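Local coordinates for transcription termination factor NusA (PDB 4MTN), which probably takes part in both transcription termination and antitermination, binding the core RNA polymerase and nascent RNA, at residues G277-V283 with W308-T314; F178-L182 with V236-L240; A261-S265 with S289-G293. One frame throughout, in Å; residues are numbered along the deposited sequence.

Contact 1 (G277-V283 with W308-T314)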
loop_
_atom_site.group_PDB
_atom_site.type_symbol
_atom_site.label_atom_id
_atom_site.label_comp_id
_atom_site.label_asym_id
_atom_site.label_seq_id
_atom_site.Cartn_x
_atom_site.Cartn_y
_atom_site.Cartn_z
ATOM N N GLY A 277 15.779 -4.614 15.824
ATOM C CA GLY A 277 14.695 -5.147 15.017
ATOM C C GLY A 277 15.255 -5.909 13.833
ATOM O O GLY A 277 14.728 -5.837 12.722
ATOM N N ARG A 278 16.331 -6.647 14.082
ATOM C CA ARG A 278 17.098 -7.279 13.019
ATOM C C ARG A 278 17.311 -8.770 13.262
ATOM O O ARG A 278 17.650 -9.186 14.368
ATOM C CB ARG A 278 18.450 -6.575 12.870
ATOM C CG ARG A 278 19.446 -7.288 11.973
ATOM C CD ARG A 278 20.825 -6.663 12.090
ATOM N NE ARG A 278 20.806 -5.235 11.787
ATOM C CZ ARG A 278 21.831 -4.414 11.998
ATOM N NH1 ARG A 278 22.959 -4.879 12.517
ATOM N NH2 ARG A 278 21.726 -3.128 11.694
ATOM N N VAL A 279 17.101 -9.570 12.222
ATOM C CA VAL A 279 17.427 -10.988 12.276
ATOM C C VAL A 279 18.773 -11.222 11.601
ATOM O O VAL A 279 18.958 -10.881 10.433
ATOM C CB VAL A 279 16.351 -11.858 11.595
ATOM C CG1 VAL A 279 16.838 -13.292 11.452
ATOM C CG2 VAL A 279 15.053 -11.810 12.382
ATOM N N LEU A 280 19.714 -11.796 12.342
ATOM C CA LEU A 280 21.042 -12.059 11.806
ATOM C C LEU A 280 21.127 -13.478 11.251
ATOM O O LEU A 280 21.054 -14.454 11.998
ATOM C CB LEU A 280 22.106 -11.841 12.882
ATOM C CG LEU A 280 23.557 -11.780 12.406
ATOM C CD1 LEU A 280 23.737 -10.667 11.386
ATOM C CD2 LEU A 280 24.494 -11.585 13.586
ATOM N N VAL A 281 21.283 -13.582 9.935
ATOM C CA VAL A 281 21.308 -14.876 9.265
ATOM C C VAL A 281 22.721 -15.264 8.837
ATOM O O VAL A 281 23.364 -14.551 8.065
ATOM C CB VAL A 281 20.382 -14.881 8.032
ATOM C CG1 VAL A 281 20.609 -16.130 7.197
ATOM C CG2 VAL A 281 18.927 -14.776 8.463
ATOM N N LEU A 282 23.196 -16.397 9.344
ATOM C CA LEU A 282 24.528 -16.893 9.012
ATOM C C LEU A 282 24.485 -17.848 7.823
ATOM O O LEU A 282 23.742 -18.831 7.823
ATOM C CB LEU A 282 25.158 -17.580 10.223
ATOM C CG LEU A 282 25.515 -16.643 11.377
ATOM C CD1 LEU A 282 26.110 -17.417 12.540
ATOM C CD2 LEU A 282 26.475 -15.566 10.899
ATOM N N VAL A 283 25.297 -17.552 6.813
ATOM C CA VAL A 283 25.275 -18.291 5.557
ATOM C C VAL A 283 26.693 -18.575 5.058
ATOM O O VAL A 283 27.549 -17.692 5.067
ATOM C CB VAL A 283 24.482 -17.513 4.479
ATOM C CG1 VAL A 283 24.829 -17.996 3.087
ATOM C CG2 VAL A 283 22.985 -17.629 4.731
ATOM N N TRP A 308 11.032 -8.463 9.626
ATOM C CA TRP A 308 12.249 -8.057 10.319
ATOM C C TRP A 308 13.306 -7.617 9.316
ATOM O O TRP A 308 13.087 -7.675 8.105
ATOM C CB TRP A 308 12.788 -9.201 11.181
ATOM C CG TRP A 308 11.976 -9.483 12.410
ATOM C CD1 TRP A 308 10.659 -9.833 12.461
ATOM C CD2 TRP A 308 12.437 -9.458 13.766
ATOM N NE1 TRP A 308 10.267 -10.018 13.766
ATOM C CE2 TRP A 308 11.341 -9.794 14.587
ATOM C CE3 TRP A 308 13.669 -9.180 14.368
ATOM C CZ2 TRP A 308 11.440 -9.859 15.975
ATOM C CZ3 TRP A 308 13.765 -9.245 15.746
ATOM C CH2 TRP A 308 12.657 -9.582 16.534
ATOM N N ASP A 309 14.455 -7.182 9.822
ATOM C CA ASP A 309 15.571 -6.810 8.964
ATOM C C ASP A 309 16.594 -7.938 8.932
ATOM O O ASP A 309 17.195 -8.270 9.950
ATOM C CB ASP A 309 16.219 -5.510 9.445
ATOM C CG ASP A 309 17.453 -5.143 8.644
ATOM O OD1 ASP A 309 17.304 -4.736 7.472
ATOM O OD2 ASP A 309 18.572 -5.258 9.188
ATOM N N ILE A 310 16.782 -8.530 7.758
ATOM C CA ILE A 310 17.690 -9.660 7.619
ATOM C C ILE A 310 19.079 -9.213 7.176
ATOM O O ILE A 310 19.235 -8.576 6.135
ATOM C CB ILE A 310 17.146 -10.694 6.615
ATOM C CG1 ILE A 310 15.809 -11.253 7.103
ATOM C CG2 ILE A 310 18.152 -11.814 6.405
ATOM C CD1 ILE A 310 15.230 -12.320 6.200
ATOM N N ASP A 311 20.083 -9.548 7.978
ATOM C CA ASP A 311 21.469 -9.242 7.648
ATOM C C ASP A 311 22.237 -10.536 7.400
ATOM O O ASP A 311 22.456 -11.322 8.322
ATOM C CB ASP A 311 22.125 -8.434 8.771
ATOM C CG ASP A 311 23.310 -7.619 8.290
ATOM O OD1 ASP A 311 23.872 -7.948 7.224
ATOM O OD2 ASP A 311 23.681 -6.647 8.982
ATOM N N VAL A 312 22.643 -10.755 6.154
ATOM C CA VAL A 312 23.299 -12.004 5.777
ATOM C C VAL A 312 24.820 -11.896 5.811
ATOM O O VAL A 312 25.417 -11.104 5.082
ATOM C CB VAL A 312 22.864 -12.464 4.375
ATOM C CG1 VAL A 312 23.668 -13.679 3.942
ATOM C CG2 VAL A 312 21.381 -12.776 4.363
HETATM N N MSE A 313 25.435 -12.703 6.669
HETATM C CA MSE A 313 26.886 -12.764 6.784
HETATM C C MSE A 313 27.346 -14.212 6.901
HETATM O O MSE A 313 26.533 -15.112 7.114
HETATM C CB MSE A 313 27.375 -11.971 7.999
HETATM C CG MSE A 313 26.953 -10.514 8.026
HETATM SE SE MSE A 313 27.496 -9.635 9.678
HETATM C CE MSE A 313 29.428 -9.755 9.455
ATOM N N THR A 314 28.648 -14.435 6.756
ATOM C CA THR A 314 29.219 -15.739 7.063
ATOM C C THR A 314 29.593 -15.753 8.540
ATOM O O THR A 314 29.440 -14.744 9.229
ATOM C CB THR A 314 30.457 -16.054 6.200
ATOM O OG1 THR A 314 31.570 -15.268 6.645
ATOM C CG2 THR A 314 30.178 -15.754 4.735
#
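Arg278 and Asp309 lie side by side on one face of a parallel strand pair, their ends pointing the same way. With CG anti to the backbone N (chi1 169°) and a bend at chi3, the arginine chain runs beside Asp309, and Arg278 NE makes a weak hydrogen bond within a salt bridge to Asp309 OD2 at 3.4 Å; guanidinium and carboxylate planes are 59° apart. Asp311 reaches a different part of the same group: its OD2 sits over one guanidinium face, toward the rim, with no N-H aimed at it, so the attraction is probably one of charge alone. The firmer partner of the arginine is Asp353, bridged through NH2. Next along this face, Leu280 CD1 lies 3.8 Å from Asp311 CB.

Val279, on the other face, crosses the Trp308 side chain at about a right angle, Val279 CG2 coming 3.6 Å from Trp308 CE3. Val281 CG2 meets Ile310 CG2 at 3.7 Å, and, just past the strand end, Val283 CB meets Val312 CG1 at 4.0 Å. Backbone bonds such as Asp311 N to Val279 O (3.0 Å) and Met313 N to Val281 O (3.1 Å) keep the register.

Strand 278-282 is the middle of a three-stranded sheet, antiparallel to 269-273 on its far side. Leu280 and Leu282 pack on Leu318 of helix 316-330, whereas Val312 on the opposite face packs against Leu288, Ala291 and Ile292 of helix 285-292.

Contact 2 (F178-L182 with V236-L240)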
loop_
_atom_site.group_PDB
_atom_site.type_symbol
_atom_site.label_atom_id
_atom_site.label_comp_id
_atom_site.label_asym_id
_atom_site.label_seq_id
_atom_site.Cartn_x
_atom_site.Cartn_y
_atom_site.Cartn_z
ATOM N N PHE A 178 -2.915 -7.235 -5.322
ATOM C CA PHE A 178 -3.263 -7.728 -6.653
ATOM C C PHE A 178 -2.892 -9.201 -6.796
ATOM O O PHE A 178 -3.664 -9.996 -7.332
ATOM C CB PHE A 178 -2.569 -6.907 -7.741
ATOM C CG PHE A 178 -3.091 -7.175 -9.127
ATOM C CD1 PHE A 178 -4.405 -7.567 -9.322
ATOM C CD2 PHE A 178 -2.265 -7.049 -10.231
ATOM C CE1 PHE A 178 -4.889 -7.817 -10.593
ATOM C CE2 PHE A 178 -2.743 -7.298 -11.506
ATOM C CZ PHE A 178 -4.056 -7.684 -11.686
ATOM N N VAL A 179 -1.706 -9.557 -6.313
ATOM C CA VAL A 179 -1.249 -10.941 -6.339
ATOM C C VAL A 179 -2.120 -11.810 -5.442
ATOM O O VAL A 179 -2.500 -12.923 -5.813
ATOM C CB VAL A 179 0.222 -11.056 -5.891
ATOM C CG1 VAL A 179 0.645 -12.514 -5.816
ATOM C CG2 VAL A 179 1.120 -10.283 -6.835
ATOM N N ARG A 180 -2.436 -11.286 -4.261
ATOM C CA ARG A 180 -3.251 -11.998 -3.283
ATOM C C ARG A 180 -4.619 -12.355 -3.855
ATOM O O ARG A 180 -5.111 -13.464 -3.660
ATOM C CB ARG A 180 -3.410 -11.157 -2.014
ATOM C CG ARG A 180 -4.192 -11.837 -0.907
ATOM C CD ARG A 180 -4.367 -10.918 0.293
ATOM N NE ARG A 180 -3.126 -10.724 1.036
ATOM C CZ ARG A 180 -2.780 -11.430 2.109
ATOM N NH1 ARG A 180 -3.585 -12.382 2.564
ATOM N NH2 ARG A 180 -1.632 -11.187 2.726
ATOM N N ARG A 181 -5.224 -11.413 -4.572
ATOM C CA ARG A 181 -6.526 -11.640 -5.191
ATOM C C ARG A 181 -6.441 -12.688 -6.295
ATOM O O ARG A 181 -7.260 -13.603 -6.357
ATOM C CB ARG A 181 -7.088 -10.337 -5.763
ATOM C CG ARG A 181 -7.381 -9.248 -4.742
ATOM C CD ARG A 181 -8.583 -9.577 -3.874
ATOM N NE ARG A 181 -8.211 -10.304 -2.665
ATOM C CZ ARG A 181 -7.801 -9.724 -1.541
ATOM N NH1 ARG A 181 -7.704 -8.404 -1.470
ATOM N NH2 ARG A 181 -7.487 -10.465 -0.487
ATOM N N LEU A 182 -5.447 -12.541 -7.166
ATOM C CA LEU A 182 -5.271 -13.444 -8.298
ATOM C C LEU A 182 -5.027 -14.880 -7.848
ATOM O O LEU A 182 -5.488 -15.827 -8.489
ATOM C CB LEU A 182 -4.116 -12.970 -9.182
ATOM C CG LEU A 182 -4.378 -11.704 -9.997
ATOM C CD1 LEU A 182 -3.106 -11.240 -10.684
ATOM C CD2 LEU A 182 -5.484 -11.943 -11.012
ATOM N N VAL A 236 -0.944 -17.096 -12.684
ATOM C CA VAL A 236 -0.976 -15.803 -12.014
ATOM C C VAL A 236 0.236 -14.977 -12.432
ATOM O O VAL A 236 0.129 -13.774 -12.677
ATOM C CB VAL A 236 -1.002 -15.963 -10.478
ATOM C CG1 VAL A 236 -0.888 -14.612 -9.790
ATOM C CG2 VAL A 236 -2.270 -16.679 -10.042
ATOM N N GLY A 237 1.385 -15.640 -12.531
ATOM C CA GLY A 237 2.621 -14.983 -12.913
ATOM C C GLY A 237 2.601 -14.435 -14.327
ATOM O O GLY A 237 3.179 -13.383 -14.597
ATOM N N GLU A 238 1.936 -15.147 -15.232
ATOM C CA GLU A 238 1.844 -14.713 -16.621
ATOM C C GLU A 238 0.879 -13.543 -16.763
ATOM O O GLU A 238 1.019 -12.717 -17.663
ATOM C CB GLU A 238 1.408 -15.870 -17.523
ATOM C CG GLU A 238 2.415 -17.006 -17.598
ATOM C CD GLU A 238 3.791 -16.543 -18.044
ATOM O OE1 GLU A 238 3.871 -15.640 -18.904
ATOM O OE2 GLU A 238 4.794 -17.082 -17.529
ATOM N N GLU A 239 -0.100 -13.478 -15.867
ATOM C CA GLU A 239 -1.033 -12.359 -15.834
ATOM C C GLU A 239 -0.323 -11.103 -15.342
ATOM O O GLU A 239 -0.761 -9.984 -15.605
ATOM C CB GLU A 239 -2.234 -12.680 -14.943
ATOM C CG GLU A 239 -3.150 -13.760 -15.501
ATOM C CD GLU A 239 -4.140 -14.277 -14.473
ATOM O OE1 GLU A 239 -4.008 -13.919 -13.284
ATOM O OE2 GLU A 239 -5.050 -15.044 -14.853
ATOM N N LEU A 240 0.776 -11.304 -14.622
ATOM C CA LEU A 240 1.577 -10.203 -14.103
ATOM C C LEU A 240 2.739 -9.866 -15.035
ATOM O O LEU A 240 3.564 -9.007 -14.726
ATOM C CB LEU A 240 2.101 -10.540 -12.707
ATOM C CG LEU A 240 1.021 -10.824 -11.663
ATOM C CD1 LEU A 240 1.649 -11.180 -10.328
ATOM C CD2 LEU A 240 0.086 -9.633 -11.523
#
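Leu182 and Leu240 share one conformation, CG anti to the carbonyl carbon (chi1 -71° and -59°) and the chain extended through chi2, and their side chains slide past each other in opposite directions until Leu182 CD1 and Leu240 CD2 stand 3.7 Å apart. Phe178, with CG anti to the backbone N, lays a ring face under Leu182, whose CD1 sits over the ring centre, 3.8 Å above the plane. The same Leu240 methyl, CD2, comes 3.7 Å from Phe178 CE2. Leu240 CD1 meets Val179 CG2 at 3.6 Å, the two side chains crossing at about a right angle. Val236 CG1 rests on Leu182 CB at 3.7 Å. Cutting Leu182 back to an alanine would probably leave the Phe178 ring face and the Leu240 CD2 methyl without the methyl that packs on both, opening a gap beside them.

No hydrogen bond joins the segments; the interface is largely apolar, with the Glu239 carboxylate at its rim against the Leu182 methyls. Ile112 and Val156, from the S1 strands, also touch Phe178. The first helix, 176-186, and third, 231-239, pair as in the alpha-beta-beta-alpha-alpha-beta order of a type II KH domain, the first of two, set against the S1 domain.

Contact 3 (A261-S265 with S289-G293)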
loop_
_atom_site.group_PDB
_atom_site.type_symbol
_atom_site.label_atom_id
_atom_site.label_comp_id
_atom_site.label_asym_id
_atom_site.label_seq_id
_atom_site.Cartn_x
_atom_site.Cartn_y
_atom_site.Cartn_z
ATOM N N ALA A 261 11.911 -18.330 4.069
ATOM C CA ALA A 261 11.847 -17.129 3.246
ATOM C C ALA A 261 13.181 -16.859 2.555
ATOM O O ALA A 261 13.240 -16.132 1.564
ATOM C CB ALA A 261 11.434 -15.932 4.092
HETATM N N MSE A 262 14.248 -17.454 3.081
HETATM C CA MSE A 262 15.586 -17.256 2.534
HETATM C C MSE A 262 15.893 -18.225 1.396
HETATM O O MSE A 262 16.986 -18.194 0.827
HETATM C CB MSE A 262 16.638 -17.397 3.636
HETATM C CG MSE A 262 16.707 -16.211 4.584
HETATM SE SE MSE A 262 17.142 -14.545 3.669
HETATM C CE MSE A 262 18.877 -15.048 2.938
ATOM N N GLN A 263 14.932 -19.085 1.074
ATOM C CA GLN A 263 15.070 -20.013 -0.044
ATOM C C GLN A 263 15.283 -19.242 -1.346
ATOM O O GLN A 263 14.809 -18.113 -1.478
ATOM C CB GLN A 263 13.836 -20.915 -0.147
ATOM C CG GLN A 263 13.707 -21.931 0.979
ATOM C CD GLN A 263 14.776 -23.007 0.927
ATOM O OE1 GLN A 263 15.314 -23.314 -0.137
ATOM N NE2 GLN A 263 15.088 -23.589 2.080
ATOM N N PRO A 264 15.987 -19.844 -2.321
ATOM C CA PRO A 264 16.576 -21.192 -2.372
ATOM C C PRO A 264 17.779 -21.411 -1.451
ATOM O O PRO A 264 18.132 -22.561 -1.191
ATOM C CB PRO A 264 17.012 -21.330 -3.839
ATOM C CG PRO A 264 16.299 -20.240 -4.574
ATOM C CD PRO A 264 16.175 -19.128 -3.593
ATOM N N SER A 265 18.398 -20.335 -0.975
ATOM C CA SER A 265 19.614 -20.446 -0.173
ATOM C C SER A 265 19.387 -21.209 1.132
ATOM O O SER A 265 18.297 -21.174 1.703
ATOM C CB SER A 265 20.179 -19.058 0.134
ATOM O OG SER A 265 19.321 -18.338 1.001
ATOM N N SER A 289 26.047 -15.509 -2.203
ATOM C CA SER A 289 25.551 -14.772 -3.362
ATOM C C SER A 289 24.081 -15.071 -3.634
ATOM O O SER A 289 23.312 -14.183 -4.001
ATOM C CB SER A 289 26.386 -15.101 -4.602
ATOM O OG SER A 289 25.865 -14.460 -5.754
ATOM N N LEU A 290 23.696 -16.330 -3.450
ATOM C CA LEU A 290 22.325 -16.752 -3.699
ATOM C C LEU A 290 21.390 -16.187 -2.632
ATOM O O LEU A 290 20.238 -15.851 -2.914
ATOM C CB LEU A 290 22.240 -18.281 -3.739
ATOM C CG LEU A 290 21.106 -18.922 -4.542
ATOM C CD1 LEU A 290 21.505 -20.320 -4.986
ATOM C CD2 LEU A 290 19.821 -18.974 -3.732
ATOM N N ALA A 291 21.898 -16.083 -1.407
ATOM C CA ALA A 291 21.122 -15.559 -0.290
ATOM C C ALA A 291 20.728 -14.107 -0.533
ATOM O O ALA A 291 19.574 -13.732 -0.339
ATOM C CB ALA A 291 21.908 -15.686 1.009
ATOM N N ILE A 292 21.691 -13.303 -0.971
ATOM C CA ILE A 292 21.466 -11.884 -1.223
ATOM C C ILE A 292 20.525 -11.652 -2.403
ATOM O O ILE A 292 19.534 -10.932 -2.285
ATOM C CB ILE A 292 22.793 -11.148 -1.499
ATOM C CG1 ILE A 292 23.730 -11.263 -0.292
ATOM C CG2 ILE A 292 22.535 -9.690 -1.840
ATOM C CD1 ILE A 292 23.146 -10.714 0.990
ATOM N N GLY A 293 20.834 -12.277 -3.534
ATOM C CA GLY A 293 20.074 -12.071 -4.753
ATOM C C GLY A 293 20.849 -11.211 -5.731
ATOM O O GLY A 293 21.933 -10.725 -5.405
#
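Met262, here selenomethionine, reaches from the loop after helix 254-261 to Ala291 on helix 285-292, within the second KH domain, a type II fold. The close-fitting part lies on the inner side. Bends at chi2 and chi3 (both -60°) curl the Met262 chain so that its terminal methyl CE rests 3.6 Å from Ala291 CB. Ser265 approaches the same alanine, its CB 3.6 Å from Ala291 CA and its OG 3.7 Å from Ala291 CB; the small alanine lets loop and helix come this near. The same Met262 side chain also touches Ile310 and Val312 of strand 309-313 and Val299 and Ala302 of helix 297-306.

The outer side is open to solvent and rests on one leucine methyl. There Leu290 crosses Pro264 at about a right angle, its CD2 lying along the proline ring, 3.7 Å from Pro264 CD and 3.4 Å from Ser265 N. A cis peptide precedes the proline.

Gly293, the first residue past the helix, has a positive phi of 106° and opens the Gly-Lys-Arg-Gly loop, the GXXG signature through which KH domains commonly hold nucleic acid. Nearby, Ala291 O accepts a hydrogen bond from Asn298 ND2, with Met262 CE 3.6 Å from that oxygen.

Contact 2 comes first along the chain, in the first KH domain beside the S1 domain, and closes before the others open. Contacts 1 and 3 belong to the second KH domain, and their segments alternate: 261-265, 277-283, 289-293, 308-314. Their centres are 12 Å apart and they touch, the Val312 CG2 methyl lying 3.7 Å from Met262 CE, so that the sheet, helix 285-292 and the loop after helix 254-261 close one core. Contact 2 is separate, its centre 29 Å from that of contact 1 and 23 Å from that of contact 3. The S1 and two KH domains thus follow one another in an elongated chain, consistent with an extended surface for nascent RNA.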